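Local coordinates for protein cyclase (PDB 5IBZ) that probably acts as an arylformamidase-type hydrolase and binds acetylphosphate in its pocket, at residues 116-122 / 269-274; 10-14 / 231-235. One frame throughout, in Å; residues are numbered along the deposited sequence.

Overall arrangement
Both contacts bear on helix 266-275, on the same side of the chain's centre, and their centres lie about 13 Å apart. Contact 1 is the buried one: it sets the helix against the turn and strand at 116-122, where H119 reaches the acetylphosphate. Contact 2 lies at the surface, where the first modelled residues meet the start of helix 233-239; there the side chain of V234 is still about 13 Å from the ligand. The two touch through N270, whose OD1 lies 3.0 Å from H12 N, probably a hydrogen bond, and through H14, whose CD2 packs 3.1 Å from D274 OD1. Their segments alternate along the chain.

Contact 1 (116-122 / 269-274); sequences ALSHGWY and GNLLRD. With UVW (acetylphosphate), chain F.
Segment 116-122 carries the H119 end of the cyclase-family D-x3-H motif (D115 to H119) and runs on into strand 120-122. Residues 116-119 form a type I beta turn (H119 N hydrogen-bonded to A116 O, 3.0 Å); strand 120-122 crosses helix 269-274 at -95°, axes 6.7 Å apart. The helix widens to a pi-type turn at 270-274 (D274 N weakly to G269 O, 3.4 Å). CA atoms come closest at L117-L272 (5.1 Å) and W121-G269 (4.9 Å). L117 CD2 meets L272 CD2 (L272 m, t) at 4.1 Å. H119, chi1 t, sends NE2 to acetylphosphate O1P (2.6 Å); its ND1 is hydrogen-bonded to A100 O of a second subunit, whose strand pairs antiparallel with 120-122. G120 O sits 3.4 Å from L272 CB, and a CB on G120 would clash with L272 CD1. W121 NE1 is hydrogen-bonded to E132. Y122, chi1 p, lays its ring on extended R273 (t, t, t): R273 CD stands 3.6 Å from the Y122 ring centroid (CH-pi) and R273 CZ 4.2 Å (off-centre cation-pi). Y122 OH makes weak hydrogen bonds, competing for one proton, to D274 OD1 (2.8 Å) and D274 OD2 (2.9 Å); R273 NH1 salt-bridges D274 OD1 (2.9 Å). Water joins Y122 O (2.9 Å) to R273 NH2 (2.8 Å, weak).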
ATOM      1  N   ALA B 116       1.881 -17.629 -11.793  1.00  7.77           N
ATOM      2  CA  ALA B 116       1.257 -18.920 -11.473  1.00  9.12           C
ATOM      3  C   ALA B 116       0.308 -19.354 -12.569  1.00  8.14           C
ATOM      4  O   ALA B 116      -0.055 -18.567 -13.447  1.00  9.04           O
ATOM      5  CB  ALA B 116       0.512 -18.826 -10.165  1.00  9.49           C
ATOM      6  N   LEU B 117      -0.129 -20.604 -12.492  1.00  7.36           N
ATOM      7  CA  LEU B 117      -1.084 -21.104 -13.480  1.00  7.53           C
ATOM      8  C   LEU B 117      -2.462 -20.446 -13.294  1.00  9.13           C
ATOM      9  O   LEU B 117      -3.316 -20.528 -14.170  1.00 11.70           O
ATOM     10  CB  LEU B 117      -1.191 -22.625 -13.385  1.00  9.99           C
ATOM     11  CG  LEU B 117       0.137 -23.357 -13.482  1.00  8.86           C
ATOM     12  CD1 LEU B 117      -0.112 -24.855 -13.454  1.00  8.69           C
ATOM     13  CD2 LEU B 117       0.937 -22.961 -14.734  1.00  8.56           C
ATOM     14  N   SER B 118      -2.677 -19.811 -12.147  1.00  7.67           N
ATOM     15  CA  SER B 118      -3.888 -19.024 -11.911  1.00  8.44           C
ATOM     16  C   SER B 118      -3.833 -17.630 -12.526  1.00  9.01           C
ATOM     17  O   SER B 118      -4.794 -16.877 -12.431  1.00  9.47           O
ATOM     18  CB  SER B 118      -4.144 -18.902 -10.406  1.00  7.86           C
ATOM     19  OG  SER B 118      -2.947 -18.565  -9.712  1.00  7.61           O
ATOM     20  N   HIS B 119      -2.707 -17.252 -13.137  1.00  9.89           N
ATOM     21  CA  HIS B 119      -2.557 -15.902 -13.689  1.00 10.49           C
ATOM     22  C   HIS B 119      -3.252 -15.692 -15.039  1.00 10.01           C
ATOM     23  O   HIS B 119      -3.627 -14.567 -15.357  1.00 11.33           O
ATOM     24  CB  HIS B 119      -1.065 -15.546 -13.839  1.00  9.49           C
ATOM     25  CG  HIS B 119      -0.809 -14.249 -14.539  1.00 10.99           C
ATOM     26  ND1 HIS B 119      -1.293 -13.043 -14.078  1.00 15.66           N
ATOM     27  CD2 HIS B 119      -0.114 -13.965 -15.666  1.00 11.09           C
ATOM     28  CE1 HIS B 119      -0.913 -12.076 -14.893  1.00 13.50           C
ATOM     29  NE2 HIS B 119      -0.195 -12.611 -15.866  1.00 14.30           N
ATOM     30  N   GLY B 120      -3.389 -16.744 -15.851  1.00  8.65           N
ATOM     31  CA  GLY B 120      -3.890 -16.572 -17.206  1.00  8.29           C
ATOM     32  C   GLY B 120      -4.501 -17.828 -17.780  1.00  8.60           C
ATOM     33  O   GLY B 120      -4.074 -18.935 -17.467  1.00 10.11           O
ATOM     34  N   TRP B 121      -5.488 -17.639 -18.643  1.00  9.89           N
ATOM     35  CA  TRP B 121      -6.204 -18.744 -19.256  1.00  9.65           C
ATOM     36  C   TRP B 121      -7.034 -18.185 -20.396  1.00 11.01           C
ATOM     37  O   TRP B 121      -6.890 -17.026 -20.752  1.00 11.09           O
ATOM     38  CB  TRP B 121      -7.085 -19.465 -18.227  1.00  9.30           C
ATOM     39  CG  TRP B 121      -8.230 -18.650 -17.671  1.00  9.48           C
ATOM     40  CD1 TRP B 121      -9.552 -18.701 -18.059  1.00  9.92           C
ATOM     41  CD2 TRP B 121      -8.168 -17.685 -16.611  1.00  9.30           C
ATOM     42  NE1 TRP B 121     -10.293 -17.826 -17.319  1.00 11.24           N
ATOM     43  CE2 TRP B 121      -9.479 -17.193 -16.415  1.00 10.66           C
ATOM     44  CE3 TRP B 121      -7.139 -17.197 -15.804  1.00  9.70           C
ATOM     45  CZ2 TRP B 121      -9.775 -16.209 -15.466  1.00 10.52           C
ATOM     46  CZ3 TRP B 121      -7.436 -16.240 -14.849  1.00  9.64           C
ATOM     47  CH2 TRP B 121      -8.737 -15.751 -14.692  1.00  9.25           C
ATOM     48  N   TYR B 122      -7.877 -19.011 -20.995  1.00 12.05           N
ATOM     49  CA  TYR B 122      -8.854 -18.526 -21.953  1.00 11.31           C
ATOM     50  C   TYR B 122     -10.118 -19.322 -21.713  1.00 11.77           C
ATOM     51  O   TYR B 122     -10.094 -20.382 -21.097  1.00 12.64           O
ATOM     52  CB  TYR B 122      -8.359 -18.649 -23.406  1.00 11.98           C
ATOM     53  CG  TYR B 122      -7.931 -20.025 -23.841  1.00 11.59           C
ATOM     54  CD1 TYR B 122      -8.868 -20.954 -24.290  1.00 15.41           C
ATOM     55  CD2 TYR B 122      -6.593 -20.403 -23.817  1.00 12.93           C
ATOM     56  CE1 TYR B 122      -8.485 -22.220 -24.685  1.00 15.38           C
ATOM     57  CE2 TYR B 122      -6.205 -21.670 -24.205  1.00 13.80           C
ATOM     58  CZ  TYR B 122      -7.160 -22.568 -24.651  1.00 14.68           C
ATOM     59  OH  TYR B 122      -6.799 -23.826 -25.057  1.00 19.15           O
ATOM     60  N   GLY B 269      -1.919 -18.282 -23.112  1.00 12.88           N
ATOM     61  CA  GLY B 269      -3.009 -19.223 -22.954  1.00 12.27           C
ATOM     62  C   GLY B 269      -2.536 -20.653 -23.057  1.00 11.58           C
ATOM     63  O   GLY B 269      -2.884 -21.502 -22.224  1.00 13.95           O
ATOM     64  N   ASN B 270      -1.753 -20.949 -24.090  1.00 11.13           N
ATOM     65  CA  ASN B 270      -1.295 -22.316 -24.296  1.00 11.46           C
ATOM     66  C   ASN B 270      -0.355 -22.754 -23.168  1.00  9.49           C
ATOM     67  O   ASN B 270      -0.470 -23.869 -22.677  1.00 12.58           O
ATOM     68  CB  ASN B 270      -0.583 -22.470 -25.645  1.00 10.90           C
ATOM     69  CG  ASN B 270      -1.529 -22.388 -26.843  1.00 19.34           C
ATOM     70  OD1 ASN B 270      -1.125 -21.964 -27.921  1.00 27.67           O
ATOM     71  ND2 ASN B 270      -2.765 -22.814 -26.668  1.00 27.64           N
ATOM     72  N   LEU B 271       0.582 -21.895 -22.754  1.00  9.36           N
ATOM     73  CA  LEU B 271       1.500 -22.326 -21.707  1.00  9.04           C
ATOM     74  C   LEU B 271       0.804 -22.495 -20.363  1.00  9.42           C
ATOM     75  O   LEU B 271       0.909 -23.541 -19.723  1.00  9.22           O
ATOM     76  CB  LEU B 271       2.658 -21.352 -21.550  1.00 11.72           C
ATOM     77  CG  LEU B 271       3.647 -21.324 -22.715  1.00 11.60           C
ATOM     78  CD1 LEU B 271       4.810 -20.391 -22.363  1.00 10.24           C
ATOM     79  CD2 LEU B 271       4.158 -22.686 -23.126  1.00 13.57           C
ATOM     80  N   LEU B 272       0.084 -21.470 -19.920  1.00  9.81           N
ATOM     81  CA  LEU B 272      -0.500 -21.525 -18.577  1.00 10.69           C
ATOM     82  C   LEU B 272      -1.659 -22.502 -18.462  1.00 11.15           C
ATOM     83  O   LEU B 272      -1.648 -23.372 -17.596  1.00 12.61           O
ATOM     84  CB  LEU B 272      -0.962 -20.133 -18.160  1.00  9.01           C
ATOM     85  CG  LEU B 272       0.202 -19.133 -18.006  1.00  8.48           C
ATOM     86  CD1 LEU B 272      -0.351 -17.740 -17.825  1.00 12.23           C
ATOM     87  CD2 LEU B 272       1.160 -19.468 -16.880  1.00 10.79           C
ATOM     88  N   ARG B 273      -2.644 -22.367 -19.341  1.00  9.02           N
ATOM     89  CA  ARG B 273      -3.817 -23.234 -19.296  1.00  8.84           C
ATOM     90  C   ARG B 273      -3.595 -24.627 -19.869  1.00 10.48           C
ATOM     91  O   ARG B 273      -3.950 -25.615 -19.232  1.00 11.03           O
ATOM     92  CB  ARG B 273      -4.988 -22.583 -20.028  1.00 10.54           C
ATOM     93  CG  ARG B 273      -6.209 -23.468 -20.112  1.00 13.69           C
ATOM     94  CD  ARG B 273      -7.205 -22.874 -21.037  1.00 14.03           C
ATOM     95  NE  ARG B 273      -8.490 -23.540 -21.008  1.00 19.16           N
ATOM     96  CZ  ARG B 273      -8.877 -24.510 -21.822  1.00 21.80           C
ATOM     97  NH1 ARG B 273      -8.043 -25.010 -22.729  1.00 30.74           N
ATOM     98  NH2 ARG B 273     -10.109 -25.007 -21.718  1.00 20.29           N
ATOM     99  N   ASP B 274      -3.062 -24.723 -21.082  1.00 10.28           N
ATOM    100  CA  ASP B 274      -3.035 -26.017 -21.736  1.00  9.35           C
ATOM    101  C   ASP B 274      -1.892 -26.897 -21.197  1.00  9.65           C
ATOM    102  O   ASP B 274      -2.110 -28.084 -20.925  1.00 11.52           O
ATOM    103  CB  ASP B 274      -2.924 -25.835 -23.256  1.00 10.83           C
ATOM    104  CG  ASP B 274      -4.135 -25.134 -23.855  1.00 16.94           C
ATOM    105  OD1 ASP B 274      -5.239 -25.305 -23.319  1.00 16.60           O
ATOM    106  OD2 ASP B 274      -3.982 -24.414 -24.864  1.00 17.10           O
TER
HETATM  107  C1  UVW F 401       0.596  -8.589 -19.779  1.00 44.05           C
HETATM  108  O1  UVW F 401       0.216  -8.082 -18.779  1.00 54.91           O
HETATM  109  C1M UVW F 401       0.213  -7.995 -21.132  1.00 43.15           C
HETATM  110  O2  UVW F 401       1.401  -9.732 -19.750  1.00 27.99           O
HETATM  111  P   UVW F 401       1.759 -10.551 -18.370  1.00 20.73           P
HETATM  112  O1P UVW F 401       0.521 -10.786 -17.538  1.00 22.07           O
HETATM  113  O2P UVW F 401       2.360 -11.864 -18.819  1.00 26.99           O
HETATM  114  O3P UVW F 401       2.765  -9.808 -17.529  1.00 27.93           O
HETATM  115  O   HOH W   1     -11.708 -22.750 -21.035  1.00 23.95           O

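Contact 2 (10-14 / 231-235); sequences ALHPH and SDTVP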
ATOM      1  N   ALA B  10      -1.163 -17.981 -33.562  1.00 49.75           N
ATOM      2  CA  ALA B  10      -1.849 -19.265 -33.618  1.00 50.22           C
ATOM      3  C   ALA B  10      -1.974 -19.855 -32.223  1.00 45.32           C
ATOM      4  O   ALA B  10      -0.973 -20.198 -31.590  1.00 41.77           O
ATOM      5  CB  ALA B  10      -1.116 -20.238 -34.536  1.00 53.64           C
ATOM      6  N   LEU B  11      -3.211 -19.946 -31.745  1.00 42.46           N
ATOM      7  CA  LEU B  11      -3.519 -20.686 -30.526  1.00 40.66           C
ATOM      8  C   LEU B  11      -3.563 -22.166 -30.884  1.00 37.35           C
ATOM      9  O   LEU B  11      -4.297 -22.570 -31.794  1.00 35.22           O
ATOM     10  CB  LEU B  11      -4.857 -20.228 -29.935  1.00 40.85           C
ATOM     11  CG  LEU B  11      -5.293 -20.894 -28.620  1.00 39.19           C
ATOM     12  CD1 LEU B  11      -4.515 -20.316 -27.444  1.00 35.26           C
ATOM     13  CD2 LEU B  11      -6.798 -20.741 -28.409  1.00 40.65           C
ATOM     14  N   HIS B  12      -2.761 -22.973 -30.198  1.00 33.05           N
ATOM     15  CA  HIS B  12      -2.758 -24.411 -30.448  1.00 35.96           C
ATOM     16  C   HIS B  12      -4.008 -25.042 -29.848  1.00 38.48           C
ATOM     17  O   HIS B  12      -4.331 -24.791 -28.684  1.00 37.11           O
ATOM     18  CB  HIS B  12      -1.491 -25.055 -29.879  1.00 34.76           C
ATOM     19  CG  HIS B  12      -0.246 -24.588 -30.564  1.00 39.09           C
ATOM     20  ND1 HIS B  12       0.177 -25.107 -31.770  1.00 42.48           N
ATOM     21  CD2 HIS B  12       0.635 -23.609 -30.243  1.00 40.43           C
ATOM     22  CE1 HIS B  12       1.279 -24.484 -32.152  1.00 45.01           C
ATOM     23  NE2 HIS B  12       1.579 -23.572 -31.241  1.00 41.24           N
ATOM     24  N   PRO B  13      -4.732 -25.848 -30.646  1.00 39.43           N
ATOM     25  CA  PRO B  13      -5.951 -26.423 -30.075  1.00 35.73           C
ATOM     26  C   PRO B  13      -5.660 -27.266 -28.844  1.00 36.98           C
ATOM     27  O   PRO B  13      -4.770 -28.113 -28.850  1.00 36.39           O
ATOM     28  CB  PRO B  13      -6.503 -27.288 -31.211  1.00 38.65           C
ATOM     29  CG  PRO B  13      -5.921 -26.707 -32.458  1.00 38.32           C
ATOM     30  CD  PRO B  13      -4.568 -26.202 -32.071  1.00 37.92           C
ATOM     31  N   HIS B  14      -6.425 -27.013 -27.794  1.00 34.18           N
ATOM     32  CA  HIS B  14      -6.288 -27.741 -26.551  1.00 34.22           C
ATOM     33  C   HIS B  14      -6.211 -29.249 -26.745  1.00 30.84           C
ATOM     34  O   HIS B  14      -5.346 -29.897 -26.175  1.00 29.81           O
ATOM     35  CB  HIS B  14      -7.459 -27.432 -25.621  1.00 38.33           C
ATOM     36  CG  HIS B  14      -7.413 -28.205 -24.343  1.00 38.70           C
ATOM     37  ND1 HIS B  14      -8.067 -29.407 -24.173  1.00 39.40           N
ATOM     38  CD2 HIS B  14      -6.762 -27.962 -23.184  1.00 30.15           C
ATOM     39  CE1 HIS B  14      -7.836 -29.862 -22.955  1.00 35.64           C
ATOM     40  NE2 HIS B  14      -7.046 -29.002 -22.334  1.00 36.19           N
ATOM     41  N   SER B 231       4.322 -18.436 -31.455  1.00 11.47           N
ATOM     42  CA  SER B 231       3.445 -19.581 -31.248  1.00 12.14           C
ATOM     43  C   SER B 231       4.110 -20.932 -31.545  1.00 10.72           C
ATOM     44  O   SER B 231       3.736 -21.933 -30.937  1.00 14.14           O
ATOM     45  CB  SER B 231       2.183 -19.441 -32.095  1.00 20.00           C
ATOM     46  OG  SER B 231       2.519 -19.422 -33.464  1.00 28.36           O
ATOM     47  N   ASP B 232       5.075 -20.996 -32.461  1.00 12.64           N
ATOM     48  CA  ASP B 232       5.631 -22.308 -32.799  1.00 12.68           C
ATOM     49  C   ASP B 232       6.680 -22.766 -31.783  1.00 13.50           C
ATOM     50  O   ASP B 232       7.227 -23.862 -31.911  1.00 13.37           O
ATOM     51  CB  ASP B 232       6.170 -22.325 -34.258  1.00 15.08           C
ATOM     52  CG  ASP B 232       7.627 -21.909 -34.402  1.00 16.87           C
ATOM     53  OD1 ASP B 232       8.209 -21.264 -33.507  1.00 15.72           O
ATOM     54  OD2 ASP B 232       8.185 -22.224 -35.476  1.00 18.23           O
ATOM     55  N   THR B 233       6.905 -21.984 -30.725  1.00 10.17           N
ATOM     56  CA  THR B 233       7.744 -22.461 -29.630  1.00 10.50           C
ATOM     57  C   THR B 233       6.954 -23.351 -28.656  1.00 10.32           C
ATOM     58  O   THR B 233       7.536 -24.094 -27.873  1.00 11.13           O
ATOM     59  CB  THR B 233       8.393 -21.300 -28.840  1.00 10.75           C
ATOM     60  OG1 THR B 233       7.394 -20.575 -28.109  1.00 10.13           O
ATOM     61  CG2 THR B 233       9.179 -20.359 -29.780  1.00 11.17           C
ATOM     62  N   VAL B 234       5.626 -23.300 -28.716  1.00 10.05           N
ATOM     63  CA  VAL B 234       4.806 -23.975 -27.708  1.00 10.73           C
ATOM     64  C   VAL B 234       4.901 -25.518 -27.813  1.00 11.20           C
ATOM     65  O   VAL B 234       5.096 -26.193 -26.789  1.00 10.36           O
ATOM     66  CB  VAL B 234       3.350 -23.477 -27.781  1.00 10.77           C
ATOM     67  CG1 VAL B 234       2.443 -24.344 -26.931  1.00 13.38           C
ATOM     68  CG2 VAL B 234       3.263 -22.029 -27.278  1.00 14.40           C
ATOM     69  N   PRO B 235       4.790 -26.081 -29.025  1.00 10.44           N
ATOM     70  CA  PRO B 235       4.932 -27.541 -29.055  1.00 11.25           C
ATOM     71  C   PRO B 235       6.333 -27.977 -28.602  1.00 11.03           C
ATOM     72  O   PRO B 235       6.483 -29.034 -27.982  1.00 10.73           O
ATOM     73  CB  PRO B 235       4.680 -27.888 -30.517  1.00 12.00           C
ATOM     74  CG  PRO B 235       3.857 -26.762 -31.055  1.00 11.98           C
ATOM     75  CD  PRO B 235       4.383 -25.537 -30.327  1.00 10.09           C
TER
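H12 does most of the work here. Its CA-CB bond points toward segment 231-235 and, with chi1 m, NE2 donates a nearly straight hydrogen bond of 2.7 Å to S231 O. That carbonyl is shared: V234 N is also hydrogen-bonded to S231 O, at 3.2 Å, closing the turn that leads into helix 233-239. The rest of the ring lies against the start of this helix, with H12 CD2 3.7 Å from V234 CB and P235 CG 4.0 Å from the H12 ring centroid, an off-centre CH-pi contact. In the fold, helix 233-239 connects strand 228-229 with strand 244-247 of the large mixed sheet, so an irregular N-terminal arm rests on one of the connecting helices. S231 meets the arm a second time through A10, the first modelled residue: A10 O is 3.3 Å from S231 CB, and A10 CB is 3.9 Å from S231 OG. The backbone N of H12 is probably hydrogen-bonded to N270 OD1 on helix 266-275, and V234 packs on N270 as well.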